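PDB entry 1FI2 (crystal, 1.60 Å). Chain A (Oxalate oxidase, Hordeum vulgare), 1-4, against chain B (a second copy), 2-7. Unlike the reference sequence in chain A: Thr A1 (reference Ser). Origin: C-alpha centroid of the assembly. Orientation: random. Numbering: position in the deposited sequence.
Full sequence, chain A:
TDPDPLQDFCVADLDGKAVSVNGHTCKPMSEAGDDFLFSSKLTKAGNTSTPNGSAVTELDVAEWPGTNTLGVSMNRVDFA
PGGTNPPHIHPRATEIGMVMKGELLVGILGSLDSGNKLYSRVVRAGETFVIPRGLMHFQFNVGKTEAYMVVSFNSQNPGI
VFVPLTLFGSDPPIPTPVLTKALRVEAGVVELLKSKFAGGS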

ATOM      1  N   THR A   1       0.887   4.189   4.061  1.00  7.72           N
ATOM      2  CA  THR A   1       0.556   3.747   5.436  1.00  7.06           C
ATOM      3  C   THR A   1       1.375   2.517   5.810  1.00  5.57           C
ATOM      4  O   THR A   1       1.907   1.862   4.928  1.00  4.69           O
ATOM      5  CB  THR A   1      -0.913   3.330   5.628  1.00  8.23           C
ATOM      6  OG1 THR A   1      -1.283   2.411   4.596  1.00 10.62           O
ATOM      7  CG2 THR A   1      -1.826   4.534   5.597  1.00  9.11           C
ATOM      8  N   ASP A   2       1.396   2.216   7.103  1.00  4.44           N
ATOM      9  CA  ASP A   2       2.132   1.047   7.568  1.00  4.42           C
ATOM     10  C   ASP A   2       1.871  -0.164   6.678  1.00  3.89           C
ATOM     11  O   ASP A   2       0.732  -0.425   6.295  1.00  3.79           O
ATOM     12  CB  ASP A   2       1.660   0.670   8.973  1.00  3.40           C
ATOM     13  CG  ASP A   2       2.108   1.561  10.101  1.00  3.25           C
ATOM     14  OD1 ASP A   2       2.603   2.686   9.877  1.00  3.25           O
ATOM     15  OD2 ASP A   2       1.995   1.086  11.257  1.00  2.76           O
ATOM     16  N   PRO A   3       2.894  -0.975   6.446  1.00  3.84           N
ATOM     17  CA  PRO A   3       2.742  -2.235   5.749  1.00  4.43           C
ATOM     18  C   PRO A   3       1.699  -3.134   6.396  1.00  4.03           C
ATOM     19  O   PRO A   3       1.591  -3.180   7.629  1.00  4.22           O
ATOM     20  CB  PRO A   3       4.130  -2.866   5.865  1.00  3.96           C
ATOM     21  CG  PRO A   3       5.078  -1.747   6.114  1.00  4.11           C
ATOM     22  CD  PRO A   3       4.290  -0.727   6.896  1.00  3.65           C
ATOM     23  N   ASP A   4       0.887  -3.847   5.611  1.00  3.99           N
ATOM     24  CA  ASP A   4      -0.093  -4.769   6.182  1.00  4.13           C
ATOM     25  C   ASP A   4       0.610  -5.961   6.835  1.00  3.72           C
ATOM     26  O   ASP A   4       1.746  -6.272   6.495  1.00  3.13           O
ATOM     27  CB  ASP A   4      -1.034  -5.298   5.097  1.00  4.78           C
ATOM     28  CG  ASP A   4      -2.180  -4.378   4.732  1.00  5.50           C
ATOM     29  OD1 ASP A   4      -3.134  -4.849   4.073  1.00  5.72           O
ATOM     30  OD2 ASP A   4      -2.161  -3.195   5.130  1.00  6.95           O
TER
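Chain B, residues 2-7: DPDPLQ

Identical segments from two copies of a protein can meet without playing equal parts, and the N-terminal region of barley oxalate oxidase illustrates the principle well. The residues that occur in both stretches, Asp A2 to Asp A4 and Asp B2 to Asp B4, share the same backbone angles and side-chain conformations, yet chain B uses Asp B4 and Leu B6 to grip chain A, while Asp A4 and Asp B2 stay out of reach of the opposing stretch. The conformation is shared; what differs is which residues face the other stretch.

Neither stretch forms regular helix or strand. From Asp B2 to Pro B5 the backbone is extended in the polyproline manner, with phi from -45° to -75° and psi between 141° and 157°; Leu B6 breaks the pattern at -116°/12°. The register runs in opposite senses: the CA of Asp A2 lies 5.8 Å from the CA of Asp B4, and the CA of Pro A3 lies 5.7 Å from the CA of Pro B3. This opposition is local, and no direct backbone-to-backbone hydrogen bond develops between the stretches. Prolines, which lack an amide hydrogen, are poor builders of such ladders, and the contact relies on other means, burying about 270 Å² over both sides.

The electrostatic anchor is the chain terminus itself. Thr A1 N donates a hydrogen bond to Asp B4 OD1 at 2.5 Å, a very short separation that is also a salt bridge between the terminal amino group and the carboxylate. Asp B4, with chi1 in the m well, directs its CA-to-CB bond toward chain A. The CA-to-CB bond of Thr A1, a residue that differs from the reference sequence, points away, so the bridge depends on its main-chain nitrogen rather than on its hydroxyl, which is satisfied elsewhere in the structure.

Apolar packing centres on Pro A3, whose CA-to-CB bond points toward chain B and whose ring meets two apolar side chains. Its CG lies 4.0 Å from CB of Pro B3, and its CD lies 3.8 Å from CD2 of Leu B6. The leucine starts sideways from CA to CB, but its m, t rotamer brings the end of the chain nearer. The same methyl carbon, CD2 of Leu B6, approaches OD1 of Asp A2 to 3.1 Å, a tight polar-to-apolar contact made as the carboxylate end of Asp A2 comes nearer although its CA-to-CB bond points away overall.

Water supplies what direct contact leaves undone. One molecule donates to Thr A1 O at 2.8 Å and accepts from Asp B4 N at 2.9 Å, linking the two backbones at the residues already joined by the salt bridge. A second water lies between the chains, its oxygen 2.8 Å from OD1 of Asp A2 and 2.8 Å from O of Pro B5. Charge, packing and solvent thus combine to hold two short irregular segments together.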

ATOM      1  N   ASP B   2       6.977   0.402  -2.910  1.00  4.44           N
ATOM      2  CA  ASP B   2       7.744   0.063  -1.718  1.00  4.42           C
ATOM      3  C   ASP B   2       6.917   0.264  -0.451  1.00  3.89           C
ATOM      4  O   ASP B   2       6.217   1.265  -0.314  1.00  3.79           O
ATOM      5  CB  ASP B   2       8.954   0.993  -1.606  1.00  3.40           C
ATOM      6  CG  ASP B   2      10.089   0.746  -2.562  1.00  3.25           C
ATOM      7  OD1 ASP B   2       9.942   0.009  -3.561  1.00  3.25           O
ATOM      8  OD2 ASP B   2      11.184   1.283  -2.269  1.00  2.76           O
ATOM      9  N   PRO B   3       7.087  -0.615   0.526  1.00  3.84           N
ATOM     10  CA  PRO B   3       6.481  -0.451   1.831  1.00  4.43           C
ATOM     11  C   PRO B   3       6.836   0.884   2.471  1.00  4.03           C
ATOM     12  O   PRO B   3       7.971   1.361   2.335  1.00  4.22           O
ATOM     13  CB  PRO B   3       7.081  -1.601   2.640  1.00  3.96           C
ATOM     14  CG  PRO B   3       7.525  -2.620   1.652  1.00  4.11           C
ATOM     15  CD  PRO B   3       7.933  -1.834   0.431  1.00  3.65           C
ATOM     16  N   ASP B   4       5.895   1.541   3.153  1.00  3.99           N
ATOM     17  CA  ASP B   4       6.200   2.798   3.835  1.00  4.13           C
ATOM     18  C   ASP B   4       7.135   2.551   5.020  1.00  3.72           C
ATOM     19  O   ASP B   4       7.197   1.443   5.540  1.00  3.13           O
ATOM     20  CB  ASP B   4       4.919   3.454   4.358  1.00  4.78           C
ATOM     21  CG  ASP B   4       4.137   4.251   3.335  1.00  5.50           C
ATOM     22  OD1 ASP B   4       3.251   5.034   3.743  1.00  5.72           O
ATOM     23  OD2 ASP B   4       4.425   4.136   2.126  1.00  6.95           O
ATOM     24  N   PRO B   5       7.860   3.573   5.452  1.00  3.56           N
ATOM     25  CA  PRO B   5       8.759   3.474   6.589  1.00  3.45           C
ATOM     26  C   PRO B   5       7.997   3.448   7.904  1.00  3.20           C
ATOM     27  O   PRO B   5       6.884   3.974   8.003  1.00  3.26           O
ATOM     28  CB  PRO B   5       9.620   4.727   6.462  1.00  3.54           C
ATOM     29  CG  PRO B   5       8.718   5.725   5.815  1.00  3.57           C
ATOM     30  CD  PRO B   5       7.837   4.941   4.873  1.00  3.62           C
ATOM     31  N   LEU B   6       8.579   2.816   8.921  1.00  2.58           N
ATOM     32  CA  LEU B   6       7.942   2.702  10.228  1.00  2.77           C
ATOM     33  C   LEU B   6       8.706   3.429  11.326  1.00  2.92           C
ATOM     34  O   LEU B   6       8.486   3.253  12.520  1.00  2.69           O
ATOM     35  CB  LEU B   6       7.757   1.229  10.587  1.00  2.66           C
ATOM     36  CG  LEU B   6       6.637   0.482   9.863  1.00  3.03           C
ATOM     37  CD1 LEU B   6       6.598  -0.927  10.426  1.00  3.99           C
ATOM     38  CD2 LEU B   6       5.264   1.097  10.067  1.00  2.31           C
ATOM     39  N   GLN B   7       9.669   4.239  10.901  1.00  2.90           N
ATOM     40  CA  GLN B   7      10.519   5.048  11.762  1.00  3.27           C
ATOM     41  C   GLN B   7      11.196   6.104  10.885  1.00  3.49           C
ATOM     42  O   GLN B   7      11.057   6.040   9.662  1.00  3.19           O
ATOM     43  CB  GLN B   7      11.566   4.238  12.519  1.00  3.30           C
ATOM     44  CG  GLN B   7      12.631   3.571  11.659  1.00  3.37           C
ATOM     45  CD  GLN B   7      12.080   2.375  10.901  1.00  3.30           C
ATOM     46  OE1 GLN B   7      11.543   1.461  11.529  1.00  3.27           O
ATOM     47  NE2 GLN B   7      12.184   2.403   9.579  1.00  3.04           N
TER
HETATM   48  O   HOH W   1       3.272   0.237   3.165  1.00  5.47           O
HETATM   49  O   HOH W   2       4.075   4.289   8.053  1.00  6.76           O